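Local coordinates for galactose mutarotase related enzyme (Lactobacillus acidophilus, PDB 3DCD), which probably binds carbohydrate and may act as a sugar isomerase of the aldose 1-epimerase family, its exact substrate being unknown, at residues A[156-170]-A[184-197]. Numbering follows the deposited sequence.
Sequences KEDFYFDMHPSVTRV and RSLAPTDSLIALSD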
ATOM      1  N   LYS A 156       1.967  21.886  -1.576  1.00 18.19           N
ATOM      2  CA  LYS A 156       2.150  20.673  -0.756  1.00 17.10           C
ATOM      3  C   LYS A 156       2.075  20.943   0.751  1.00 16.68           C
ATOM      4  O   LYS A 156       1.516  20.138   1.489  1.00 15.47           O
ATOM      5  CB  LYS A 156       3.470  19.972  -1.094  1.00 17.31           C
ATOM      6  CG  LYS A 156       3.824  18.806  -0.147  1.00 17.59           C
ATOM      7  CD  LYS A 156       5.149  18.120  -0.538  1.00 16.01           C
ATOM      8  CE  LYS A 156       5.081  17.480  -1.911  1.00 15.01           C
ATOM      9  NZ  LYS A 156       6.398  16.819  -2.200  1.00 16.37           N
ATOM     10  N   GLU A 157       2.623  22.074   1.204  1.00 15.98           N
ATOM     11  CA  GLU A 157       2.650  22.365   2.649  1.00 16.43           C
ATOM     12  C   GLU A 157       1.303  22.827   3.212  1.00 16.31           C
ATOM     13  O   GLU A 157       1.178  23.097   4.429  1.00 15.94           O
ATOM     14  CB  GLU A 157       3.755  23.374   2.983  1.00 16.56           C
ATOM     15  CG  GLU A 157       5.139  22.828   2.659  1.00 18.33           C
ATOM     16  CD  GLU A 157       6.212  23.508   3.455  1.00 21.93           C
ATOM     17  OE1 GLU A 157       6.219  23.356   4.691  1.00 21.69           O
ATOM     18  OE2 GLU A 157       7.057  24.182   2.825  1.00 25.16           O
ATOM     19  N   ASP A 158       0.304  22.935   2.331  1.00 15.71           N
ATOM     20  CA  ASP A 158      -1.076  23.179   2.786  1.00 15.77           C
ATOM     21  C   ASP A 158      -1.788  21.868   3.099  1.00 15.73           C
ATOM     22  O   ASP A 158      -2.923  21.902   3.579  1.00 15.03           O
ATOM     23  CB  ASP A 158      -1.906  23.927   1.739  1.00 15.54           C
ATOM     24  CG  ASP A 158      -1.341  25.283   1.393  1.00 17.46           C
ATOM     25  OD1 ASP A 158      -0.813  25.985   2.297  1.00 16.38           O
ATOM     26  OD2 ASP A 158      -1.482  25.662   0.212  1.00 18.25           O
ATOM     27  N   PHE A 159      -1.133  20.734   2.814  1.00 14.80           N
ATOM     28  CA  PHE A 159      -1.723  19.425   3.063  1.00 15.28           C
ATOM     29  C   PHE A 159      -1.142  18.788   4.299  1.00 15.33           C
ATOM     30  O   PHE A 159      -0.042  19.130   4.742  1.00 15.07           O
ATOM     31  CB  PHE A 159      -1.545  18.497   1.846  1.00 15.42           C
ATOM     32  CG  PHE A 159      -2.282  18.981   0.635  1.00 15.73           C
ATOM     33  CD1 PHE A 159      -1.712  19.951  -0.199  1.00 16.43           C
ATOM     34  CD2 PHE A 159      -3.556  18.501   0.339  1.00 16.28           C
ATOM     35  CE1 PHE A 159      -2.396  20.440  -1.311  1.00 17.73           C
ATOM     36  CE2 PHE A 159      -4.251  18.994  -0.780  1.00 17.67           C
ATOM     37  CZ  PHE A 159      -3.667  19.951  -1.600  1.00 17.46           C
ATOM     38  N   TYR A 160      -1.884  17.851   4.862  1.00 15.52           N
ATOM     39  CA  TYR A 160      -1.423  17.176   6.058  1.00 15.87           C
ATOM     40  C   TYR A 160      -2.106  15.831   6.145  1.00 16.28           C
ATOM     41  O   TYR A 160      -3.106  15.593   5.457  1.00 15.96           O
ATOM     42  CB  TYR A 160      -1.729  18.027   7.305  1.00 15.62           C
ATOM     43  CG  TYR A 160      -3.198  18.346   7.526  1.00 16.31           C
ATOM     44  CD1 TYR A 160      -3.760  19.528   7.040  1.00 16.94           C
ATOM     45  CD2 TYR A 160      -4.015  17.478   8.262  1.00 17.26           C
ATOM     46  CE1 TYR A 160      -5.131  19.833   7.266  1.00 18.39           C
ATOM     47  CE2 TYR A 160      -5.379  17.773   8.495  1.00 18.63           C
ATOM     48  CZ  TYR A 160      -5.925  18.937   7.991  1.00 19.12           C
ATOM     49  OH  TYR A 160      -7.262  19.207   8.237  1.00 19.06           O
ATOM     50  N   PHE A 161      -1.559  14.964   6.987  1.00 16.53           N
ATOM     51  CA  PHE A 161      -2.265  13.740   7.376  1.00 18.08           C
ATOM     52  C   PHE A 161      -2.564  13.738   8.864  1.00 19.24           C
ATOM     53  O   PHE A 161      -1.856  14.357   9.673  1.00 18.13           O
ATOM     54  CB  PHE A 161      -1.575  12.449   6.890  1.00 17.87           C
ATOM     55  CG  PHE A 161      -0.245  12.151   7.551  1.00 18.94           C
ATOM     56  CD1 PHE A 161      -0.175  11.293   8.639  1.00 20.67           C
ATOM     57  CD2 PHE A 161       0.937  12.718   7.064  1.00 20.58           C
ATOM     58  CE1 PHE A 161       1.037  10.997   9.242  1.00 21.00           C
ATOM     59  CE2 PHE A 161       2.163  12.442   7.665  1.00 18.96           C
ATOM     60  CZ  PHE A 161       2.211  11.575   8.759  1.00 19.58           C
ATOM     61  N   ASP A 162      -3.666  13.085   9.189  1.00 20.79           N
ATOM     62  CA  ASP A 162      -4.183  13.039  10.523  1.00 23.43           C
ATOM     63  C   ASP A 162      -4.629  11.612  10.789  1.00 24.61           C
ATOM     64  O   ASP A 162      -5.375  11.030  10.014  1.00 24.64           O
ATOM     65  CB  ASP A 162      -5.372  13.990  10.646  1.00 24.37           C
ATOM     66  CG  ASP A 162      -5.630  14.406  12.065  1.00 28.06           C
ATOM     67  OD1 ASP A 162      -4.756  14.181  12.937  1.00 32.23           O
ATOM     68  OD2 ASP A 162      -6.711  14.966  12.322  1.00 33.51           O
HETATM   69  N   MSE A 163      -4.171  11.044  11.889  1.00 25.31           N
HETATM   70  CA  MSE A 163      -4.511   9.667  12.185  1.00 28.25           C
HETATM   71  C   MSE A 163      -5.548   9.575  13.294  1.00 26.48           C
HETATM   72  O   MSE A 163      -5.479  10.297  14.294  1.00 26.31           O
HETATM   73  CB  MSE A 163      -3.252   8.893  12.531  1.00 27.57           C
HETATM   74  CG  MSE A 163      -2.191   9.041  11.468  1.00 28.93           C
HETATM   75 SE   MSE A 163      -0.630   7.944  11.847  1.00 39.95          SE
HETATM   76  CE  MSE A 163      -1.539   6.260  11.895  1.00 32.94           C
ATOM     77  N   HIS A 164      -6.536   8.714  13.090  1.00 25.53           N
ATOM     78  CA  HIS A 164      -7.538   8.446  14.108  1.00 25.01           C
ATOM     79  C   HIS A 164      -7.481   6.949  14.451  1.00 23.63           C
ATOM     80  O   HIS A 164      -7.254   6.135  13.565  1.00 22.09           O
ATOM     81  CB  HIS A 164      -8.917   8.864  13.596  1.00 25.75           C
ATOM     82  CG  HIS A 164      -8.992  10.309  13.194  1.00 30.67           C
ATOM     83  ND1 HIS A 164      -8.688  10.749  11.920  1.00 34.44           N
ATOM     84  CD2 HIS A 164      -9.311  11.415  13.908  1.00 34.69           C
ATOM     85  CE1 HIS A 164      -8.831  12.061  11.863  1.00 36.20           C
ATOM     86  NE2 HIS A 164      -9.210  12.490  13.056  1.00 38.10           N
ATOM     87  N   PRO A 165      -7.611   6.585  15.746  1.00 23.07           N
ATOM     88  CA  PRO A 165      -7.740   7.447  16.943  1.00 22.14           C
ATOM     89  C   PRO A 165      -6.522   8.343  17.101  1.00 21.57           C
ATOM     90  O   PRO A 165      -5.445   7.990  16.619  1.00 21.05           O
ATOM     91  CB  PRO A 165      -7.760   6.439  18.103  1.00 22.02           C
ATOM     92  CG  PRO A 165      -8.124   5.133  17.496  1.00 23.94           C
ATOM     93  CD  PRO A 165      -7.591   5.157  16.094  1.00 22.55           C
ATOM     94  N   SER A 166      -6.698   9.482  17.772  1.00 20.79           N
ATOM     95  CA  SER A 166      -5.635  10.470  17.932  1.00 20.89           C
ATOM     96  C   SER A 166      -4.799  10.079  19.129  1.00 20.18           C
ATOM     97  O   SER A 166      -5.026  10.561  20.253  1.00 20.23           O
ATOM     98  CB  SER A 166      -6.211  11.872  18.154  1.00 21.37           C
ATOM     99  OG  SER A 166      -6.806  12.373  16.956  1.00 24.41           O
ATOM    100  N   VAL A 167      -3.836   9.201  18.889  1.00 19.18           N
ATOM    101  CA  VAL A 167      -2.942   8.755  19.946  1.00 18.71           C
ATOM    102  C   VAL A 167      -1.537   8.760  19.413  1.00 18.58           C
ATOM    103  O   VAL A 167      -1.329   8.567  18.205  1.00 18.71           O
ATOM    104  CB  VAL A 167      -3.298   7.354  20.475  1.00 18.89           C
ATOM    105  CG1 VAL A 167      -4.692   7.377  21.142  1.00 20.17           C
ATOM    106  CG2 VAL A 167      -3.234   6.290  19.371  1.00 19.31           C
ATOM    107  N   THR A 168      -0.574   8.987  20.307  1.00 18.25           N
ATOM    108  CA  THR A 168       0.834   8.893  19.952  1.00 19.70           C
ATOM    109  C   THR A 168       1.168   7.430  19.654  1.00 18.95           C
ATOM    110  O   THR A 168       0.726   6.517  20.374  1.00 19.52           O
ATOM    111  CB  THR A 168       1.698   9.475  21.086  1.00 19.68           C
ATOM    112  OG1 THR A 168       1.464  10.892  21.151  1.00 22.67           O
ATOM    113  CG2 THR A 168       3.154   9.309  20.770  1.00 25.13           C
ATOM    114  N   ARG A 169       1.919   7.205  18.580  1.00 18.83           N
ATOM    115  CA  ARG A 169       2.245   5.874  18.110  1.00 17.87           C
ATOM    116  C   ARG A 169       3.746   5.729  17.908  1.00 18.24           C
ATOM    117  O   ARG A 169       4.453   6.715  17.667  1.00 17.78           O
ATOM    118  CB  ARG A 169       1.533   5.587  16.773  1.00 18.65           C
ATOM    119  CG  ARG A 169       0.019   5.367  16.864  1.00 17.73           C
ATOM    120  CD  ARG A 169      -0.583   5.409  15.448  1.00 17.96           C
ATOM    121  NE  ARG A 169      -2.034   5.173  15.404  1.00 17.64           N
ATOM    122  CZ  ARG A 169      -2.970   6.112  15.514  1.00 17.93           C
ATOM    123  NH1 ARG A 169      -2.649   7.387  15.734  1.00 16.39           N
ATOM    124  NH2 ARG A 169      -4.253   5.771  15.415  1.00 18.05           N
ATOM    125  N   VAL A 170       4.234   4.493  17.963  1.00 17.51           N
ATOM    126  CA  VAL A 170       5.668   4.251  17.805  1.00 17.50           C
ATOM    127  C   VAL A 170       6.023   4.368  16.328  1.00 17.54           C
ATOM    128  O   VAL A 170       5.374   3.735  15.486  1.00 17.85           O
ATOM    129  CB  VAL A 170       6.069   2.859  18.325  1.00 17.63           C
ATOM    130  CG1 VAL A 170       7.560   2.606  18.104  1.00 18.04           C
ATOM    131  CG2 VAL A 170       5.725   2.728  19.817  1.00 18.20           C
ATOM    132  N   ARG A 184      13.337   3.197  17.454  1.00 19.21           N
ATOM    133  CA  ARG A 184      11.880   3.321  17.561  1.00 18.50           C
ATOM    134  C   ARG A 184      11.581   4.329  18.659  1.00 19.30           C
ATOM    135  O   ARG A 184      12.275   4.355  19.694  1.00 18.73           O
ATOM    136  CB  ARG A 184      11.255   1.988  17.930  1.00 18.55           C
ATOM    137  CG  ARG A 184      11.042   1.057  16.749  1.00 17.35           C
ATOM    138  CD  ARG A 184      10.744  -0.357  17.225  1.00 19.27           C
ATOM    139  NE  ARG A 184       9.437  -0.493  17.879  1.00 20.11           N
ATOM    140  CZ  ARG A 184       9.252  -0.779  19.174  1.00 21.90           C
ATOM    141  NH1 ARG A 184      10.293  -0.955  19.993  1.00 18.96           N
ATOM    142  NH2 ARG A 184       8.019  -0.891  19.652  1.00 21.93           N
ATOM    143  N   SER A 185      10.584   5.181  18.436  1.00 19.30           N
ATOM    144  CA  SER A 185      10.242   6.214  19.417  1.00 19.65           C
ATOM    145  C   SER A 185       8.778   6.572  19.262  1.00 19.24           C
ATOM    146  O   SER A 185       8.231   6.417  18.170  1.00 19.27           O
ATOM    147  CB  SER A 185      11.114   7.457  19.220  1.00 20.28           C
ATOM    148  OG  SER A 185      10.808   8.108  17.992  1.00 23.16           O
ATOM    149  N   LEU A 186       8.147   7.058  20.341  1.00 18.53           N
ATOM    150  CA  LEU A 186       6.763   7.539  20.255  1.00 18.50           C
ATOM    151  C   LEU A 186       6.709   8.825  19.447  1.00 18.82           C
ATOM    152  O   LEU A 186       7.480   9.771  19.710  1.00 19.13           O
ATOM    153  CB  LEU A 186       6.151   7.761  21.653  1.00 18.62           C
ATOM    154  CG  LEU A 186       5.623   6.501  22.365  1.00 20.32           C
ATOM    155  CD1 LEU A 186       5.312   6.776  23.834  1.00 21.29           C
ATOM    156  CD2 LEU A 186       4.375   5.924  21.698  1.00 19.50           C
ATOM    157  N   ALA A 187       5.801   8.868  18.480  1.00 17.78           N
ATOM    158  CA  ALA A 187       5.709   9.998  17.544  1.00 18.15           C
ATOM    159  C   ALA A 187       4.408  10.788  17.734  1.00 18.02           C
ATOM    160  O   ALA A 187       3.406  10.216  18.166  1.00 17.19           O
ATOM    161  CB  ALA A 187       5.813   9.488  16.099  1.00 17.64           C
ATOM    162  N   PRO A 188       4.404  12.092  17.369  1.00 18.27           N
ATOM    163  CA  PRO A 188       3.234  12.944  17.652  1.00 17.94           C
ATOM    164  C   PRO A 188       2.063  12.733  16.678  1.00 17.84           C
ATOM    165  O   PRO A 188       1.592  13.696  16.039  1.00 17.82           O
ATOM    166  CB  PRO A 188       3.800  14.367  17.568  1.00 17.95           C
ATOM    167  CG  PRO A 188       4.967  14.251  16.587  1.00 19.33           C
ATOM    168  CD  PRO A 188       5.500  12.839  16.715  1.00 18.99           C
ATOM    169  N   THR A 189       1.576  11.490  16.609  1.00 17.22           N
ATOM    170  CA  THR A 189       0.484  11.127  15.721  1.00 16.92           C
ATOM    171  C   THR A 189      -0.861  11.355  16.401  1.00 17.84           C
ATOM    172  O   THR A 189      -1.903  10.912  15.903  1.00 17.71           O
ATOM    173  CB  THR A 189       0.585   9.677  15.242  1.00 17.04           C
ATOM    174  OG1 THR A 189       0.704   8.801  16.361  1.00 17.18           O
ATOM    175  CG2 THR A 189       1.791   9.494  14.333  1.00 16.57           C
ATOM    176  N   ASP A 190      -0.844  12.055  17.533  1.00 17.10           N
ATOM    177  CA  ASP A 190      -2.108  12.422  18.179  1.00 18.71           C
ATOM    178  C   ASP A 190      -2.633  13.761  17.682  1.00 18.43           C
ATOM    179  O   ASP A 190      -3.632  14.270  18.199  1.00 18.35           O
ATOM    180  CB  ASP A 190      -1.991  12.412  19.711  1.00 19.07           C
ATOM    181  CG  ASP A 190      -0.930  13.345  20.232  1.00 21.08           C
ATOM    182  OD1 ASP A 190       0.008  13.702  19.490  1.00 22.77           O
ATOM    183  OD2 ASP A 190      -1.031  13.700  21.425  1.00 23.44           O
ATOM    184  N   SER A 191      -1.944  14.337  16.693  1.00 18.72           N
ATOM    185  CA  SER A 191      -2.458  15.489  15.956  1.00 18.65           C
ATOM    186  C   SER A 191      -1.885  15.483  14.545  1.00 18.09           C
ATOM    187  O   SER A 191      -1.078  14.620  14.215  1.00 17.46           O
ATOM    188  CB  SER A 191      -2.187  16.808  16.690  1.00 19.74           C
ATOM    189  OG  SER A 191      -0.807  17.151  16.692  1.00 22.63           O
ATOM    190  N   LEU A 192      -2.309  16.433  13.713  1.00 17.29           N
ATOM    191  CA  LEU A 192      -1.943  16.423  12.293  1.00 17.57           C
ATOM    192  C   LEU A 192      -0.439  16.569  12.078  1.00 16.91           C
ATOM    193  O   LEU A 192       0.274  17.182  12.892  1.00 15.80           O
ATOM    194  CB  LEU A 192      -2.702  17.515  11.515  1.00 17.01           C
ATOM    195  CG  LEU A 192      -2.275  18.983  11.711  1.00 16.73           C
ATOM    196  CD1 LEU A 192      -1.149  19.412  10.747  1.00 17.36           C
ATOM    197  CD2 LEU A 192      -3.476  19.871  11.530  1.00 19.94           C
ATOM    198  N   ILE A 193       0.033  16.001  10.978  1.00 16.52           N
ATOM    199  CA  ILE A 193       1.426  16.200  10.550  1.00 16.49           C
ATOM    200  C   ILE A 193       1.388  16.771   9.129  1.00 15.84           C
ATOM    201  O   ILE A 193       0.839  16.139   8.237  1.00 15.83           O
ATOM    202  CB  ILE A 193       2.196  14.856  10.587  1.00 16.15           C
ATOM    203  CG1 ILE A 193       2.330  14.366  12.039  1.00 16.09           C
ATOM    204  CG2 ILE A 193       3.562  14.980   9.906  1.00 16.78           C
ATOM    205  CD1 ILE A 193       2.736  12.899  12.158  1.00 15.15           C
ATOM    206  N   ALA A 194       1.954  17.960   8.926  1.00 15.71           N
ATOM    207  CA  ALA A 194       1.922  18.608   7.593  1.00 15.22           C
ATOM    208  C   ALA A 194       2.917  17.977   6.632  1.00 15.68           C
ATOM    209  O   ALA A 194       3.977  17.483   7.040  1.00 15.51           O
ATOM    210  CB  ALA A 194       2.179  20.094   7.718  1.00 15.29           C
ATOM    211  N   LEU A 195       2.566  17.969   5.349  1.00 14.85           N
ATOM    212  CA  LEU A 195       3.459  17.430   4.334  1.00 15.02           C
ATOM    213  C   LEU A 195       4.444  18.505   3.893  1.00 15.02           C
ATOM    214  O   LEU A 195       4.190  19.705   4.033  1.00 14.45           O
ATOM    215  CB  LEU A 195       2.670  16.888   3.127  1.00 15.17           C
ATOM    216  CG  LEU A 195       1.658  15.766   3.401  1.00 16.72           C
ATOM    217  CD1 LEU A 195       0.989  15.356   2.086  1.00 17.14           C
ATOM    218  CD2 LEU A 195       2.362  14.563   4.041  1.00 14.61           C
ATOM    219  N   SER A 196       5.595  18.059   3.405  1.00 15.59           N
ATOM    220  CA  SER A 196       6.628  18.939   2.905  1.00 16.43           C
ATOM    221  C   SER A 196       7.618  18.098   2.118  1.00 16.58           C
ATOM    222  O   SER A 196       7.651  16.880   2.261  1.00 16.47           O
ATOM    223  CB  SER A 196       7.359  19.615   4.067  1.00 16.50           C
ATOM    224  OG  SER A 196       8.222  18.682   4.729  1.00 17.52           O
ATOM    225  N   ASP A 197       8.424  18.756   1.296  1.00 16.42           N
ATOM    226  CA  ASP A 197       9.477  18.085   0.546  1.00 17.34           C
ATOM    227  C   ASP A 197      10.473  17.364   1.484  1.00 17.81           C
ATOM    228  O   ASP A 197      10.887  16.230   1.205  1.00 17.11           O
ATOM    229  CB  ASP A 197      10.214  19.101  -0.335  1.00 17.71           C
ATOM    230  CG  ASP A 197       9.414  19.501  -1.593  1.00 18.15           C
ATOM    231  OD1 ASP A 197       8.483  18.761  -2.005  1.00 19.33           O
ATOM    232  OD2 ASP A 197       9.730  20.561  -2.170  1.00 18.38           O
TER
HETATM  233  O   HOH W   1       7.221  15.129  -0.015  1.00 14.63           O
HETATM  234  O   HOH W   2       4.855  21.613   5.919  1.00 14.06           O
HETATM  235  O   HOH W   3       7.879  21.519   0.914  1.00 17.39           O
HETATM  236  O   HOH W   4      -1.757  12.114  13.096  1.00 28.23           O
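K156 and D197 form a salt bridge, NZ to OD1 at 2.9 Å, the ammonium meeting the carboxylate oxygen nearly along its C-O bond. CG anti to the backbone N (chi1 172°) lays the lysine chain, extended as far as CD, against the S196 backbone, and the bend at chi3 turns CE and NZ to the carboxylate; NZ also donates to D247 O and to a water bound by S196 O. An alanine in place of K156 would probably leave the D197 carboxylate without its countercharge and the D247 carbonyl without this donor.

R169 NH1 and NH2 both grip P165 O end-on, with M163 CE over one guanidinium face and V167 CG2 over the opposite one. In the first of two antiparallel ladders, I193 N reaches F161 O at 2.8 Å, and F161 N returns the bond to I193 O. L195 N extends it to F159 O with an almost straight N-H...O angle of 174°. In the second, A187 N donates to R169 O at 2.7 Å. Between them, T189 OG1 donates to V167 O at 2.8 Å, in the carbonyl plane on a lone pair, while a water joins M163 N to T189 O and S191 O.

Packing divides between the faces of the first ladder. On one, L192 CD2 sits over the centre of the Y160 ring, 4.1 Å from its centroid, a CH-pi contact. On the other, I193 CB lies over the F161 ring, displaced toward its rim, and L195 CD2 meets that ring's edge in plane at F161 CD2 (3.8 Å).

Strand 193-194 closes one margin of the large antiparallel sheet, consistent with the beta-supersandwich of galactose mutarotases, with 159-164 between it and 214-220; beyond the type I turn P188-S191, 185-187 pairs with 169-175 in a separate three-stranded sheet.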